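Local coordinates for XAC2610 protein (PDB 4QTQ) that binds calcium and probably acts as an immunity protein, inhibiting a peptidoglycan hydrolase associated with bacterial killing by a type IV secretion system, at residues Gly27-His33 with Val52-Pro58; Pro67-Tyr71 with Val109-Lys113. All coordinates share one frame. Where two conformers were deposited one is given. Residues are numbered along the deposited sequence.

Contact 1: residues Gly27-His33 with Val52-Pro58; sequences GIAVSVH and VVEVTFP
Build two extended strands, 28-33 and 52-56, running antiparallel at 165° with axes 4.8 Å apart at the closest. H33-V52, S31-E54 and A29-T56 are hydrogen-bonded pairs, V32-V53 and V30-V55 non-hydrogen-bonded. V52 anchors one end, V52 N to H33 O and H33 N to V52 O both at 3.0 Å. S31 N to E54 O and E54 N to S31 O are 2.9 Å; A29 N to T56 O is 3.2 Å and T56 N to A29 O 2.9 Å. The H33 ring (chi1 -35°) lies along the face of S31 and V52, CD2 3.9 Å from V52 CG1 and NE2 weakly hydrogen-bonded to S31 OG (2.9 Å). The two strands are central in a four-stranded antiparallel sheet, between strands 20-25 and 63-65. One face carries V30, V32, V53 and V55, all chi1 t; V32 and V53 pack on I94 and L70, consistent with a beta-sandwich. At the opposite end I28 (m, t) puts CG2 3.6 Å from V55 CG1 and CD1 3.9 Å from F57 CD1, at the ring edge. On the more open face a water donates to A29 O (3.2 Å) and, weakly, to E54 O (3.0 Å), and lies 2.7 Å from T56 OG1.

Contact 2: residues Pro67-Tyr71 with Val109-Lys113; sequences PEALY and VWSGK
A classic beta bulge shapes the second segment: near the end of strand 106-112, S111 and G112 both face S121 of the neighbouring strand, with S111 at phi/psi -112/-11. Against it lies the start of strand 70-73, which belongs to another sheet, with L70 CA 4.6 Å from S111 CA and Y71 CA 5.8 Å from W110 CA. One hydrogen bond joins the backbones, Y71 N to W110 O at 3.0 Å and nearly straight (176°); beside it A69 O receives a CA-H...O contact from S111 CA at 3.3 Å. Aromatic packing dominates the rest. Y71 (chi1 m) lies in an offset stack with the five-membered ring of W110 (chi1 t), centroids 4.5 Å apart and planes at 13°, while Y71 CB sits 3.5 Å over the centroid of the six-membered ring in a CH-pi contact. K113 runs past the tyrosine to a salt bridge with D40. Apolar contacts close the other side, where P67 CB is 4.2 Å from V109 CG1 and L70 CD1 reaches that same V109 CG1 at 3.4 Å.

Contact 1 closes along the chain before contact 2 opens, and their centres lie about 16 Å apart. L70 joins them: its CD2 is 3.6 Å from V32 CG1 and 3.9 Å from V53 CG2, so one leucine of contact 2 packs on the valine face of contact 1. L70 also hydrogen-bonds through its backbone to C47, which is in a disulfide with C37. Contact 1 comes near the calcium ion, bound by D98, N100, D102, H104 and D106: the F57 side chain is about 8 Å from the ion and meets the H104 ring edge-to-face. Contact 2 is tied to the site by chain continuity, since strand 106-112, which carries V109-G112, begins at the ligand D106.

Contact 1: residues Gly27-His33 with Val52-Pro58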
ATOM      1  N   GLY A  27      -0.645 -11.455  16.402  1.00 48.74           N
ATOM      2  CA  GLY A  27      -1.432 -12.689  16.328  1.00 47.24           C
ATOM      3  C   GLY A  27      -1.657 -13.220  14.918  1.00 44.95           C
ATOM      4  O   GLY A  27      -2.369 -14.209  14.739  1.00 43.19           O
ATOM      5  N   ILE A  28      -1.067 -12.555  13.923  1.00 42.88           N
ATOM      6  CA  ILE A  28      -1.077 -13.038  12.545  1.00 41.08           C
ATOM      7  C   ILE A  28       0.332 -13.498  12.230  1.00 40.55           C
ATOM      8  O   ILE A  28       1.286 -12.736  12.399  1.00 38.98           O
ATOM      9  CB  ILE A  28      -1.489 -11.934  11.555  1.00 40.27           C
ATOM     10  CG1 ILE A  28      -2.926 -11.469  11.837  1.00 41.22           C
ATOM     11  CG2 ILE A  28      -1.382 -12.434  10.119  1.00 38.88           C
ATOM     12  CD1 ILE A  28      -3.281 -10.133  11.217  1.00 40.76           C
ATOM     13  N   ALA A  29       0.468 -14.743  11.785  1.00 40.19           N
ATOM     14  CA  ALA A  29       1.790 -15.286  11.477  1.00 41.14           C
ATOM     15  C   ALA A  29       2.086 -15.010  10.022  1.00 40.96           C
ATOM     16  O   ALA A  29       1.230 -15.225   9.159  1.00 41.23           O
ATOM     17  CB  ALA A  29       1.848 -16.778  11.759  1.00 41.59           C
ATOM     18  N   VAL A  30       3.291 -14.516   9.753  1.00 41.61           N
ATOM     19  CA  VAL A  30       3.710 -14.220   8.390  1.00 41.47           C
ATOM     20  C   VAL A  30       5.101 -14.794   8.161  1.00 42.46           C
ATOM     21  O   VAL A  30       6.020 -14.559   8.962  1.00 43.26           O
ATOM     22  CB  VAL A  30       3.755 -12.705   8.094  1.00 41.19           C
ATOM     23  CG1 VAL A  30       4.065 -12.474   6.617  1.00 41.37           C
ATOM     24  CG2 VAL A  30       2.442 -12.031   8.466  1.00 41.11           C
ATOM     25  N   SER A  31       5.236 -15.564   7.086  1.00 41.36           N
ATOM     26  CA  SER A  31       6.529 -16.091   6.678  0.50 42.38           C
ATOM     27  C   SER A  31       6.847 -15.653   5.261  1.00 41.28           C
ATOM     28  O   SER A  31       5.950 -15.434   4.457  1.00 41.35           O
ATOM     29  CB  SER A  31       6.562 -17.619   6.786  0.50 43.84           C
ATOM     30  OG  SER A  31       5.642 -18.233   5.899  0.50 44.17           O
ATOM     31  N   VAL A  32       8.133 -15.518   4.976  1.00 42.13           N
ATOM     32  CA  VAL A  32       8.615 -15.153   3.653  1.00 41.81           C
ATOM     33  C   VAL A  32       9.613 -16.227   3.233  1.00 43.95           C
ATOM     34  O   VAL A  32      10.455 -16.636   4.033  1.00 44.88           O
ATOM     35  CB  VAL A  32       9.331 -13.777   3.651  1.00 41.09           C
ATOM     36  CG1 VAL A  32       9.797 -13.414   2.242  1.00 40.98           C
ATOM     37  CG2 VAL A  32       8.425 -12.686   4.205  1.00 40.52           C
ATOM     38  N   HIS A  33       9.483 -16.695   1.995  1.00 44.28           N
ATOM     39  CA  HIS A  33      10.411 -17.636   1.406  0.50 46.71           C
ATOM     40  C   HIS A  33      10.895 -17.026   0.082  1.00 47.31           C
ATOM     41  O   HIS A  33      10.114 -16.904  -0.866  1.00 47.46           O
ATOM     42  CB  HIS A  33       9.699 -18.980   1.205  0.50 48.49           C
ATOM     43  CG  HIS A  33       8.711 -19.298   2.289  0.50 48.39           C
ATOM     44  ND1 HIS A  33       9.050 -20.004   3.422  0.50 49.23           N
ATOM     45  CD2 HIS A  33       7.405 -18.966   2.429  0.50 47.95           C
ATOM     46  CE1 HIS A  33       7.991 -20.113   4.203  0.50 49.84           C
ATOM     47  NE2 HIS A  33       6.979 -19.492   3.623  0.50 49.08           N
ATOM     48  N   VAL A  52       7.580 -15.766  -1.982  1.00 40.84           N
ATOM     49  CA  VAL A  52       6.291 -16.188  -1.418  1.00 40.62           C
ATOM     50  C   VAL A  52       6.109 -15.529  -0.062  1.00 40.11           C
ATOM     51  O   VAL A  52       6.991 -15.606   0.782  1.00 41.01           O
ATOM     52  CB  VAL A  52       6.218 -17.718  -1.232  1.00 42.45           C
ATOM     53  CG1 VAL A  52       4.926 -18.120  -0.524  1.00 41.90           C
ATOM     54  CG2 VAL A  52       6.339 -18.422  -2.579  1.00 44.17           C
ATOM     55  N   VAL A  53       4.968 -14.874   0.130  1.00 38.50           N
ATOM     56  CA  VAL A  53       4.587 -14.339   1.427  1.00 39.27           C
ATOM     57  C   VAL A  53       3.369 -15.136   1.886  1.00 39.73           C
ATOM     58  O   VAL A  53       2.312 -15.091   1.245  1.00 37.06           O
ATOM     59  CB  VAL A  53       4.249 -12.846   1.342  1.00 39.66           C
ATOM     60  CG1 VAL A  53       3.653 -12.344   2.653  1.00 40.30           C
ATOM     61  CG2 VAL A  53       5.498 -12.050   0.959  1.00 41.68           C
ATOM     62  N   GLU A  54       3.536 -15.890   2.970  1.00 39.78           N
ATOM     63  CA  GLU A  54       2.463 -16.725   3.500  1.00 40.58           C
ATOM     64  C   GLU A  54       1.912 -16.125   4.789  1.00 39.43           C
ATOM     65  O   GLU A  54       2.671 -15.857   5.721  1.00 38.43           O
ATOM     66  CB  GLU A  54       2.949 -18.143   3.769  1.00 43.01           C
ATOM     67  CG  GLU A  54       1.808 -19.117   3.999  1.00 45.18           C
ATOM     68  CD  GLU A  54       2.286 -20.486   4.407  1.00 49.72           C
ATOM     69  OE1 GLU A  54       2.691 -20.657   5.585  1.00 52.55           O
ATOM     70  OE2 GLU A  54       2.224 -21.393   3.549  1.00 54.35           O
ATOM     71  N   VAL A  55       0.588 -15.939   4.821  1.00 36.83           N
ATOM     72  CA  VAL A  55      -0.111 -15.277   5.929  1.00 36.15           C
ATOM     73  C   VAL A  55      -1.117 -16.252   6.553  1.00 36.15           C
ATOM     74  O   VAL A  55      -1.962 -16.829   5.849  1.00 36.85           O
ATOM     75  CB  VAL A  55      -0.857 -14.014   5.440  1.00 35.94           C
ATOM     76  CG1 VAL A  55      -1.542 -13.299   6.597  1.00 36.73           C
ATOM     77  CG2 VAL A  55       0.091 -13.071   4.709  1.00 36.24           C
ATOM     78  N   THR A  56      -1.025 -16.427   7.867  1.00 35.57           N
ATOM     79  CA  THR A  56      -1.924 -17.292   8.606  1.00 35.44           C
ATOM     80  C   THR A  56      -2.693 -16.473   9.633  1.00 36.43           C
ATOM     81  O   THR A  56      -2.161 -16.146  10.690  1.00 36.93           O
ATOM     82  CB  THR A  56      -1.158 -18.397   9.362  1.00 36.05           C
ATOM     83  OG1 THR A  56      -0.250 -19.073   8.477  1.00 35.99           O
ATOM     84  CG2 THR A  56      -2.143 -19.395   9.983  1.00 35.84           C
ATOM     85  N   PHE A  57      -3.934 -16.122   9.315  1.00 36.50           N
ATOM     86  CA  PHE A  57      -4.802 -15.414  10.261  1.00 38.07           C
ATOM     87  C   PHE A  57      -5.247 -16.397  11.340  1.00 37.84           C
ATOM     88  O   PHE A  57      -5.290 -17.596  11.079  1.00 36.11           O
ATOM     89  CB  PHE A  57      -6.011 -14.827   9.528  1.00 39.27           C
ATOM     90  CG  PHE A  57      -5.638 -13.791   8.485  1.00 39.40           C
ATOM     91  CD1 PHE A  57      -5.231 -12.511   8.872  1.00 41.46           C
ATOM     92  CD2 PHE A  57      -5.676 -14.097   7.129  1.00 38.26           C
ATOM     93  CE1 PHE A  57      -4.874 -11.558   7.924  1.00 42.40           C
ATOM     94  CE2 PHE A  57      -5.326 -13.149   6.176  1.00 39.45           C
ATOM     95  CZ  PHE A  57      -4.926 -11.876   6.575  1.00 41.13           C
ATOM     96  N   PRO A  58      -5.549 -15.911  12.563  1.00 40.03           N
ATOM     97  CA  PRO A  58      -5.955 -16.853  13.618  1.00 40.84           C
ATOM     98  C   PRO A  58      -7.177 -17.679  13.230  1.00 39.76           C
ATOM     99  O   PRO A  58      -8.185 -17.113  12.784  1.00 39.00           O
ATOM    100  CB  PRO A  58      -6.308 -15.948  14.812  1.00 42.50           C
ATOM    101  CG  PRO A  58      -5.702 -14.637  14.521  1.00 43.84           C
ATOM    102  CD  PRO A  58      -5.565 -14.515  13.030  1.00 42.55           C
TER
HETATM  103  O   HOH W   1       2.039 -17.929   7.731  1.00 38.45           O

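Contact 2: residues Pro67-Tyr71 with Val109-Lys113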
ATOM      1  N   PRO A  67       3.796 -12.365  -4.984  1.00 39.41           N
ATOM      2  CA  PRO A  67       3.999 -11.069  -5.641  1.00 38.67           C
ATOM      3  C   PRO A  67       5.066 -11.112  -6.749  1.00 39.69           C
ATOM      4  O   PRO A  67       6.000 -11.932  -6.713  1.00 40.67           O
ATOM      5  CB  PRO A  67       4.426 -10.147  -4.490  1.00 37.56           C
ATOM      6  CG  PRO A  67       5.029 -11.058  -3.477  1.00 37.52           C
ATOM      7  CD  PRO A  67       4.280 -12.361  -3.587  1.00 38.24           C
ATOM      8  N   GLU A  68       4.922 -10.227  -7.729  1.00 40.47           N
ATOM      9  CA  GLU A  68       5.847 -10.189  -8.875  1.00 41.10           C
ATOM     10  C   GLU A  68       7.278  -9.914  -8.401  1.00 40.15           C
ATOM     11  O   GLU A  68       8.246 -10.389  -8.987  1.00 40.65           O
ATOM     12  CB  GLU A  68       5.382  -9.143  -9.906  1.00 42.99           C
ATOM     13  CG  GLU A  68       5.841  -9.437 -11.331  0.60 46.97           C
ATOM     14  CD  GLU A  68       4.982  -8.781 -12.405  0.60 48.82           C
ATOM     15  OE1 GLU A  68       5.565  -8.233 -13.364  0.60 52.12           O
ATOM     16  OE2 GLU A  68       3.731  -8.823 -12.307  0.60 49.10           O
ATOM     17  N   ALA A  69       7.401  -9.124  -7.339  1.00 37.42           N
ATOM     18  CA  ALA A  69       8.668  -8.942  -6.645  1.00 36.38           C
ATOM     19  C   ALA A  69       8.389  -8.556  -5.198  1.00 34.82           C
ATOM     20  O   ALA A  69       7.251  -8.262  -4.842  1.00 33.26           O
ATOM     21  CB  ALA A  69       9.524  -7.886  -7.345  1.00 36.32           C
ATOM     22  N   LEU A  70       9.428  -8.594  -4.362  1.00 34.83           N
ATOM     23  CA  LEU A  70       9.320  -8.236  -2.944  1.00 33.92           C
ATOM     24  C   LEU A  70      10.592  -7.510  -2.488  1.00 35.08           C
ATOM     25  O   LEU A  70      11.719  -8.027  -2.648  1.00 35.13           O
ATOM     26  CB  LEU A  70       9.101  -9.487  -2.079  1.00 33.65           C
ATOM     27  CG  LEU A  70       8.973  -9.261  -0.554  1.00 33.62           C
ATOM     28  CD1 LEU A  70       7.720  -8.483  -0.200  1.00 33.87           C
ATOM     29  CD2 LEU A  70       8.992 -10.576   0.210  1.00 33.38           C
ATOM     30  N   TYR A  71      10.396  -6.314  -1.935  1.00 34.95           N
ATOM     31  CA  TYR A  71      11.462  -5.539  -1.321  1.00 35.25           C
ATOM     32  C   TYR A  71      11.385  -5.761   0.170  1.00 35.54           C
ATOM     33  O   TYR A  71      10.447  -5.297   0.814  1.00 35.26           O
ATOM     34  CB  TYR A  71      11.315  -4.053  -1.638  1.00 34.45           C
ATOM     35  CG  TYR A  71      11.638  -3.720  -3.072  1.00 34.63           C
ATOM     36  CD1 TYR A  71      10.686  -3.876  -4.072  1.00 34.77           C
ATOM     37  CD2 TYR A  71      12.892  -3.243  -3.427  1.00 36.17           C
ATOM     38  CE1 TYR A  71      10.985  -3.592  -5.391  1.00 36.14           C
ATOM     39  CE2 TYR A  71      13.197  -2.942  -4.745  1.00 36.50           C
ATOM     40  CZ  TYR A  71      12.247  -3.122  -5.721  1.00 36.92           C
ATOM     41  OH  TYR A  71      12.549  -2.823  -7.034  1.00 39.81           O
ATOM     42  N   VAL A 109       1.863  -5.264   0.120  1.00 32.01           N
ATOM     43  CA  VAL A 109       3.219  -5.733  -0.056  1.00 32.71           C
ATOM     44  C   VAL A 109       4.012  -4.726  -0.909  1.00 32.29           C
ATOM     45  O   VAL A 109       3.534  -4.272  -1.954  1.00 31.11           O
ATOM     46  CB  VAL A 109       3.185  -7.133  -0.690  1.00 32.66           C
ATOM     47  CG1 VAL A 109       4.551  -7.562  -1.163  1.00 33.82           C
ATOM     48  CG2 VAL A 109       2.628  -8.147   0.313  1.00 33.24           C
ATOM     49  N   TRP A 110       5.206  -4.359  -0.442  1.00 32.29           N
ATOM     50  CA  TRP A 110       6.088  -3.482  -1.206  1.00 31.69           C
ATOM     51  C   TRP A 110       6.691  -4.319  -2.316  1.00 31.08           C
ATOM     52  O   TRP A 110       7.634  -5.079  -2.087  1.00 31.95           O
ATOM     53  CB  TRP A 110       7.162  -2.865  -0.310  1.00 32.46           C
ATOM     54  CG  TRP A 110       8.186  -2.030  -1.069  1.00 32.62           C
ATOM     55  CD1 TRP A 110       8.114  -1.617  -2.374  1.00 31.49           C
ATOM     56  CD2 TRP A 110       9.424  -1.511  -0.556  1.00 33.73           C
ATOM     57  NE1 TRP A 110       9.246  -0.903  -2.710  1.00 33.21           N
ATOM     58  CE2 TRP A 110      10.055  -0.806  -1.610  1.00 33.09           C
ATOM     59  CE3 TRP A 110      10.075  -1.597   0.685  1.00 34.65           C
ATOM     60  CZ2 TRP A 110      11.292  -0.195  -1.460  1.00 33.66           C
ATOM     61  CZ3 TRP A 110      11.306  -0.987   0.833  1.00 35.33           C
ATOM     62  CH2 TRP A 110      11.904  -0.293  -0.238  1.00 34.98           C
ATOM     63  N   SER A 111       6.125  -4.195  -3.517  1.00 31.24           N
ATOM     64  CA  SER A 111       6.458  -5.079  -4.639  1.00 31.34           C
ATOM     65  C   SER A 111       7.196  -4.411  -5.804  1.00 33.04           C
ATOM     66  O   SER A 111       7.686  -5.104  -6.685  1.00 33.50           O
ATOM     67  CB  SER A 111       5.188  -5.717  -5.191  1.00 31.53           C
ATOM     68  OG  SER A 111       4.282  -4.723  -5.648  1.00 30.98           O
ATOM     69  N   GLY A 112       7.272  -3.086  -5.831  1.00 33.43           N
ATOM     70  CA  GLY A 112       7.885  -2.413  -6.977  1.00 34.39           C
ATOM     71  C   GLY A 112       8.399  -1.052  -6.606  1.00 35.00           C
ATOM     72  O   GLY A 112       8.347  -0.662  -5.436  1.00 34.44           O
ATOM     73  N   LYS A 113       8.881  -0.331  -7.607  1.00 36.16           N
ATOM     74  CA  LYS A 113       9.310   1.042  -7.429  1.00 38.93           C
ATOM     75  C   LYS A 113       8.739   1.923  -8.543  1.00 39.29           C
ATOM     76  O   LYS A 113       9.451   2.677  -9.180  1.00 39.38           O
ATOM     77  CB  LYS A 113      10.845   1.114  -7.350  1.00 41.46           C
ATOM     78  CG  LYS A 113      11.383   0.481  -6.070  1.00 42.39           C
ATOM     79  CD  LYS A 113      12.822   0.859  -5.774  1.00 45.35           C
ATOM     80  CE  LYS A 113      13.726   0.443  -6.912  1.00 47.59           C
ATOM     81  NZ  LYS A 113      15.114   0.281  -6.416  1.00 50.05           N
TER